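Local coordinates for protein endo-beta-mannanase (Opitutaceae bacterium TAV5, PDB 7BOB) that acts as a family 5 glycoside hydrolase, an exo-beta-1,4-mannosidase that probably releases mannose from the ends of beta-1,4-linked manno-oligosaccharides, at residues A[268-282]-A[303-317]. Sequence-based numbering, arbitrary orientation.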
loop_
_atom_site.group_PDB
_atom_site.type_symbol
_atom_site.label_atom_id
_atom_site.label_comp_id
_atom_site.label_asym_id
_atom_site.label_seq_id
_atom_site.Cartn_x
_atom_site.Cartn_y
_atom_site.Cartn_z
ATOM N N VAL A 268 5.315 -12.306 -26.781
ATOM C CA VAL A 268 5.424 -13.581 -27.487
ATOM C C VAL A 268 6.853 -14.103 -27.412
ATOM O O VAL A 268 7.079 -15.290 -27.142
ATOM C CB VAL A 268 4.939 -13.429 -28.944
ATOM C CG1 VAL A 268 5.209 -14.711 -29.774
ATOM C CG2 VAL A 268 3.458 -13.076 -28.965
ATOM N N LYS A 269 7.836 -13.216 -27.597
ATOM C CA LYS A 269 9.242 -13.606 -27.494
ATOM C C LYS A 269 9.554 -14.216 -26.130
ATOM O O LYS A 269 10.243 -15.237 -26.038
ATOM C CB LYS A 269 10.146 -12.387 -27.720
ATOM C CG LYS A 269 10.221 -11.878 -29.143
ATOM C CD LYS A 269 11.319 -10.799 -29.309
ATOM C CE LYS A 269 11.162 -10.097 -30.656
ATOM N NZ LYS A 269 12.136 -8.978 -30.859
ATOM N N CYS A 270 9.106 -13.571 -25.048
ATOM C CA CYS A 270 9.316 -14.158 -23.727
ATOM C C CYS A 270 8.680 -15.531 -23.612
ATOM O O CYS A 270 9.329 -16.493 -23.187
ATOM C CB CYS A 270 8.790 -13.230 -22.635
ATOM S SG CYS A 270 9.588 -11.605 -22.670
ATOM N N ALA A 271 7.397 -15.622 -23.923
ATOM C CA ALA A 271 6.724 -16.914 -23.853
ATOM C C ALA A 271 7.459 -17.957 -24.690
ATOM O O ALA A 271 7.794 -19.042 -24.198
ATOM C CB ALA A 271 5.267 -16.777 -24.303
ATOM N N ARG A 272 7.762 -17.616 -25.950
ATOM C CA ARG A 272 8.407 -18.557 -26.870
ATOM C C ARG A 272 9.667 -19.190 -26.291
ATOM O O ARG A 272 9.964 -20.357 -26.572
ATOM C CB ARG A 272 8.765 -17.858 -28.179
ATOM C CG ARG A 272 9.182 -18.835 -29.271
ATOM C CD ARG A 272 7.981 -19.654 -29.762
ATOM N NE ARG A 272 8.372 -20.756 -30.627
ATOM C CZ ARG A 272 8.889 -21.906 -30.196
ATOM N NH1 ARG A 272 9.095 -22.113 -28.895
ATOM N NH2 ARG A 272 9.200 -22.860 -31.075
ATOM N N ALA A 273 10.420 -18.440 -25.488
ATOM C CA ALA A 273 11.609 -18.966 -24.829
ATOM C C ALA A 273 11.304 -20.126 -23.880
ATOM O O ALA A 273 12.237 -20.819 -23.455
ATOM C CB ALA A 273 12.304 -17.832 -24.058
ATOM N N PHE A 274 10.040 -20.355 -23.532
ATOM C CA PHE A 274 9.698 -21.397 -22.572
ATOM C C PHE A 274 8.865 -22.530 -23.161
ATOM O O PHE A 274 8.715 -23.566 -22.505
ATOM C CB PHE A 274 8.968 -20.782 -21.368
ATOM C CG PHE A 274 9.823 -19.810 -20.596
ATOM C CD1 PHE A 274 9.997 -18.509 -21.049
ATOM C CD2 PHE A 274 10.504 -20.216 -19.457
ATOM C CE1 PHE A 274 10.819 -17.614 -20.360
ATOM C CE2 PHE A 274 11.335 -19.321 -18.761
ATOM C CZ PHE A 274 11.486 -18.019 -19.214
ATOM N N GLY A 275 8.358 -22.384 -24.382
ATOM C CA GLY A 275 7.576 -23.411 -25.017
ATOM C C GLY A 275 6.864 -22.832 -26.217
ATOM O O GLY A 275 6.944 -21.633 -26.497
ATOM N N PRO A 276 6.141 -23.667 -26.949
ATOM C CA PRO A 276 5.378 -23.151 -28.091
ATOM C C PRO A 276 4.291 -22.209 -27.596
ATOM O O PRO A 276 3.766 -22.359 -26.483
ATOM C CB PRO A 276 4.802 -24.418 -28.745
ATOM C CG PRO A 276 4.816 -25.464 -27.671
ATOM C CD PRO A 276 5.934 -25.110 -26.715
ATOM N N VAL A 277 3.976 -21.201 -28.410
ATOM C CA VAL A 277 3.094 -20.136 -27.949
ATOM C C VAL A 277 2.095 -19.777 -29.037
ATOM O O VAL A 277 2.476 -19.505 -30.178
ATOM C CB VAL A 277 3.878 -18.885 -27.474
ATOM C CG1 VAL A 277 4.696 -18.320 -28.570
ATOM C CG2 VAL A 277 2.915 -17.835 -27.005
ATOM N N LEU A 278 0.811 -19.795 -28.665
ATOM C CA LEU A 278 -0.311 -19.400 -29.500
ATOM C C LEU A 278 -0.719 -17.974 -29.159
ATOM O O LEU A 278 -0.967 -17.662 -27.987
ATOM C CB LEU A 278 -1.503 -20.344 -29.271
ATOM C CG LEU A 278 -2.826 -19.974 -29.939
ATOM C CD1 LEU A 278 -2.592 -19.997 -31.442
ATOM C CD2 LEU A 278 -3.985 -20.936 -29.603
ATOM N N LEU A 279 -0.820 -17.115 -30.175
ATOM C CA LEU A 279 -1.400 -15.789 -29.968
ATOM C C LEU A 279 -2.904 -15.982 -29.878
ATOM O O LEU A 279 -3.646 -15.799 -30.847
ATOM C CB LEU A 279 -1.024 -14.825 -31.086
ATOM C CG LEU A 279 -1.440 -13.369 -30.843
ATOM C CD1 LEU A 279 -0.765 -12.830 -29.594
ATOM C CD2 LEU A 279 -1.155 -12.447 -32.045
ATOM N N GLN A 280 -3.355 -16.374 -28.681
ATOM C CA GLN A 280 -4.720 -16.859 -28.496
ATOM C C GLN A 280 -5.758 -15.748 -28.508
ATOM O O GLN A 280 -6.953 -16.023 -28.712
ATOM C CB GLN A 280 -4.807 -17.621 -27.186
ATOM C CG GLN A 280 -6.099 -18.401 -26.983
ATOM C CD GLN A 280 -6.104 -19.051 -25.642
ATOM O OE1 GLN A 280 -5.777 -18.409 -24.638
ATOM N NE2 GLN A 280 -6.439 -20.336 -25.603
ATOM N N GLU A 281 -5.322 -14.507 -28.299
ATOM C CA GLU A 281 -6.186 -13.334 -28.304
ATOM C C GLU A 281 -5.334 -12.159 -28.744
ATOM O O GLU A 281 -4.298 -11.890 -28.127
ATOM C CB GLU A 281 -6.753 -13.000 -26.917
ATOM C CG GLU A 281 -7.904 -13.823 -26.404
ATOM C CD GLU A 281 -8.373 -13.298 -25.031
ATOM O OE1 GLU A 281 -8.136 -12.095 -24.728
ATOM O OE2 GLU A 281 -8.931 -14.090 -24.249
ATOM N N PHE A 282 -5.789 -11.441 -29.762
ATOM C CA PHE A 282 -5.212 -10.148 -30.056
ATOM C C PHE A 282 -6.320 -9.287 -30.627
ATOM O O PHE A 282 -7.264 -9.799 -31.232
ATOM C CB PHE A 282 -4.030 -10.271 -31.028
ATOM C CG PHE A 282 -4.455 -10.532 -32.423
ATOM C CD1 PHE A 282 -4.821 -11.812 -32.819
ATOM C CD2 PHE A 282 -4.547 -9.488 -33.332
ATOM C CE1 PHE A 282 -5.237 -12.049 -34.125
ATOM C CE2 PHE A 282 -4.970 -9.714 -34.629
ATOM C CZ PHE A 282 -5.311 -10.999 -35.031
ATOM N N LEU A 303 1.323 -8.295 -36.543
ATOM C CA LEU A 303 1.140 -9.692 -36.938
ATOM C C LEU A 303 2.413 -10.298 -37.521
ATOM O O LEU A 303 2.813 -11.385 -37.068
ATOM C CB LEU A 303 -0.050 -9.817 -37.892
ATOM C CG LEU A 303 -1.387 -9.503 -37.215
ATOM C CD1 LEU A 303 -2.527 -9.555 -38.241
ATOM C CD2 LEU A 303 -1.637 -10.478 -36.050
ATOM N N PRO A 304 3.095 -9.683 -38.506
ATOM C CA PRO A 304 4.380 -10.272 -38.938
ATOM C C PRO A 304 5.409 -10.321 -37.809
ATOM O O PRO A 304 6.138 -11.316 -37.685
ATOM C CB PRO A 304 4.826 -9.361 -40.099
ATOM C CG PRO A 304 3.582 -8.643 -40.547
ATOM C CD PRO A 304 2.740 -8.487 -39.298
ATOM N N ALA A 305 5.468 -9.292 -36.958
ATOM C CA ALA A 305 6.389 -9.347 -35.825
ATOM C C ALA A 305 6.036 -10.492 -34.875
ATOM O O ALA A 305 6.920 -11.223 -34.409
ATOM C CB ALA A 305 6.402 -8.006 -35.090
ATOM N N CYS A 306 4.747 -10.685 -34.583
ATOM C CA CYS A 306 4.376 -11.846 -33.780
ATOM C C CYS A 306 4.779 -13.142 -34.454
ATOM O O CYS A 306 5.221 -14.081 -33.781
ATOM C CB CYS A 306 2.886 -11.836 -33.470
ATOM S SG CYS A 306 2.581 -10.599 -32.194
ATOM N N ARG A 307 4.655 -13.210 -35.783
ATOM C CA ARG A 307 5.120 -14.391 -36.509
ATOM C C ARG A 307 6.619 -14.588 -36.309
ATOM O O ARG A 307 7.069 -15.668 -35.909
ATOM C CB ARG A 307 4.787 -14.261 -37.998
ATOM C CG ARG A 307 4.999 -15.546 -38.817
ATOM C CD ARG A 307 5.690 -15.294 -40.174
ATOM N NE ARG A 307 4.872 -14.520 -41.104
ATOM C CZ ARG A 307 5.225 -13.337 -41.610
ATOM N NH1 ARG A 307 6.388 -12.768 -41.283
ATOM N NH2 ARG A 307 4.404 -12.712 -42.447
ATOM N N GLU A 308 7.405 -13.539 -36.570
ATOM C CA GLU A 308 8.847 -13.637 -36.379
ATOM C C GLU A 308 9.201 -13.938 -34.929
ATOM O O GLU A 308 10.170 -14.657 -34.674
ATOM C CB GLU A 308 9.534 -12.361 -36.851
ATOM C CG GLU A 308 9.307 -12.093 -38.359
ATOM C CD GLU A 308 9.989 -13.120 -39.302
ATOM O OE1 GLU A 308 10.974 -12.735 -39.969
ATOM O OE2 GLU A 308 9.516 -14.284 -39.420
ATOM N N ALA A 309 8.410 -13.431 -33.974
ATOM C CA ALA A 309 8.628 -13.780 -32.573
ATOM C C ALA A 309 8.244 -15.229 -32.257
ATOM O O ALA A 309 8.564 -15.717 -31.167
ATOM C CB ALA A 309 7.848 -12.821 -31.660
ATOM N N GLY A 310 7.583 -15.928 -33.172
ATOM C CA GLY A 310 7.391 -17.355 -33.037
ATOM C C GLY A 310 5.993 -17.825 -32.693
ATOM O O GLY A 310 5.827 -19.000 -32.341
ATOM N N ALA A 311 4.988 -16.959 -32.782
ATOM C CA ALA A 311 3.617 -17.381 -32.523
ATOM C C ALA A 311 3.243 -18.494 -33.488
ATOM O O ALA A 311 3.621 -18.451 -34.652
ATOM C CB ALA A 311 2.667 -16.200 -32.704
ATOM N N ASN A 312 2.482 -19.490 -33.016
ATOM C CA ASN A 312 2.089 -20.589 -33.895
ATOM C C ASN A 312 0.631 -20.510 -34.329
ATOM O O ASN A 312 0.092 -21.499 -34.833
ATOM C CB ASN A 312 2.393 -21.946 -33.245
ATOM C CG ASN A 312 1.629 -22.174 -31.952
ATOM O OD1 ASN A 312 0.644 -21.493 -31.668
ATOM N ND2 ASN A 312 2.080 -23.152 -31.161
ATOM N N GLY A 313 -0.016 -19.364 -34.161
ATOM C CA GLY A 313 -1.423 -19.233 -34.495
ATOM C C GLY A 313 -1.980 -17.918 -33.991
ATOM O O GLY A 313 -1.359 -17.269 -33.143
ATOM N N TYR A 314 -3.130 -17.497 -34.521
ATOM C CA TYR A 314 -3.606 -16.122 -34.365
ATOM C C TYR A 314 -5.122 -16.135 -34.286
ATOM O O TYR A 314 -5.787 -16.523 -35.253
ATOM C CB TYR A 314 -3.137 -15.223 -35.526
ATOM C CG TYR A 314 -1.672 -15.398 -35.842
ATOM C CD1 TYR A 314 -0.702 -14.526 -35.323
ATOM C CD2 TYR A 314 -1.250 -16.449 -36.651
ATOM C CE1 TYR A 314 0.639 -14.713 -35.607
ATOM C CE2 TYR A 314 0.069 -16.646 -36.927
ATOM C CZ TYR A 314 1.016 -15.784 -36.411
ATOM O OH TYR A 314 2.332 -16.020 -36.726
ATOM N N LEU A 315 -5.662 -15.699 -33.152
ATOM C CA LEU A 315 -7.102 -15.663 -32.920
ATOM C C LEU A 315 -7.500 -14.262 -32.481
ATOM O O LEU A 315 -7.032 -13.772 -31.447
ATOM C CB LEU A 315 -7.529 -16.694 -31.867
ATOM C CG LEU A 315 -7.157 -18.149 -32.161
ATOM C CD1 LEU A 315 -7.612 -19.043 -31.025
ATOM C CD2 LEU A 315 -7.778 -18.584 -33.475
ATOM N N TRP A 316 -8.360 -13.631 -33.264
ATOM C CA TRP A 316 -8.788 -12.273 -33.002
ATOM C C TRP A 316 -9.821 -12.223 -31.872
ATOM O O TRP A 316 -10.595 -13.162 -31.668
ATOM C CB TRP A 316 -9.356 -11.688 -34.289
ATOM C CG TRP A 316 -10.128 -10.443 -34.122
ATOM C CD1 TRP A 316 -11.464 -10.330 -33.860
ATOM C CD2 TRP A 316 -9.625 -9.115 -34.243
ATOM N NE1 TRP A 316 -11.822 -9.009 -33.814
ATOM C CE2 TRP A 316 -10.708 -8.240 -34.039
ATOM C CE3 TRP A 316 -8.364 -8.581 -34.519
ATOM C CZ2 TRP A 316 -10.564 -6.851 -34.074
ATOM C CZ3 TRP A 316 -8.223 -7.202 -34.563
ATOM C CH2 TRP A 316 -9.318 -6.355 -34.352
ATOM N N TRP A 317 -9.826 -11.106 -31.133
ATOM C CA TRP A 317 -10.871 -10.803 -30.152
ATOM C C TRP A 317 -11.634 -9.562 -30.598
ATOM O O TRP A 317 -11.047 -8.486 -30.690
ATOM C CB TRP A 317 -10.311 -10.556 -28.732
ATOM C CG TRP A 317 -11.482 -10.517 -27.797
ATOM C CD1 TRP A 317 -12.393 -9.500 -27.655
ATOM C CD2 TRP A 317 -11.951 -11.595 -26.979
ATOM N NE1 TRP A 317 -13.393 -9.879 -26.777
ATOM C CE2 TRP A 317 -13.144 -11.156 -26.346
ATOM C CE3 TRP A 317 -11.466 -12.874 -26.693
ATOM C CZ2 TRP A 317 -13.868 -11.965 -25.469
ATOM C CZ3 TRP A 317 -12.199 -13.688 -25.814
ATOM C CH2 TRP A 317 -13.381 -13.227 -25.222
#
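F282 buries more surface here than any other residue (134 Å²); it turns its ring back over the neighbouring strand and is held there by two different groups. L303 CD2 lies over the face, 4.0 Å from the centroid of the F282 ring, a CH-pi contact from the helix. W316 presents the edge of its six-membered ring to the F282 face in an offset edge-to-face pair, the planes 85° apart. There W316 CE3 comes within 3.6 Å of F282 CE2. The first torsion of F282 (chi1 75°) places CG between backbone N and carbonyl carbon, which lets the ring reach L303. Strands 277-282 and 311-316 run parallel, their segment axes 4.7 Å apart at closest approach. L315, with the next largest buried surface (86 Å²), is gripped at both backbone atoms: its N donates to L279 O (3.1 Å), and its O accepts from F282 N. The one-residue shift of register between L279 and F282 is a beta bulge, and L315 CB packs at 3.3 Å against Q280 O within it. The two strands, joined by helix 292-309 in a beta-alpha-beta crossover, are adjacent staves of the (beta/alpha)8 barrel expected of family 5. L279, on the same sheet face as Y314 and F282, directs CD2 to Y314 CD1 (3.9 Å) and to C306 SG on the helix. On the barrel's inner side, E281 runs alongside W317, its carboxylate tilted 48° to the indole; OE2 forms a salt bridge with R58 and OE1 a hydrogen bond with Y242. At the far end, A309 CB meets K269 CG at 3.6 Å, where helices 268-272 and 303-309 run nearly parallel.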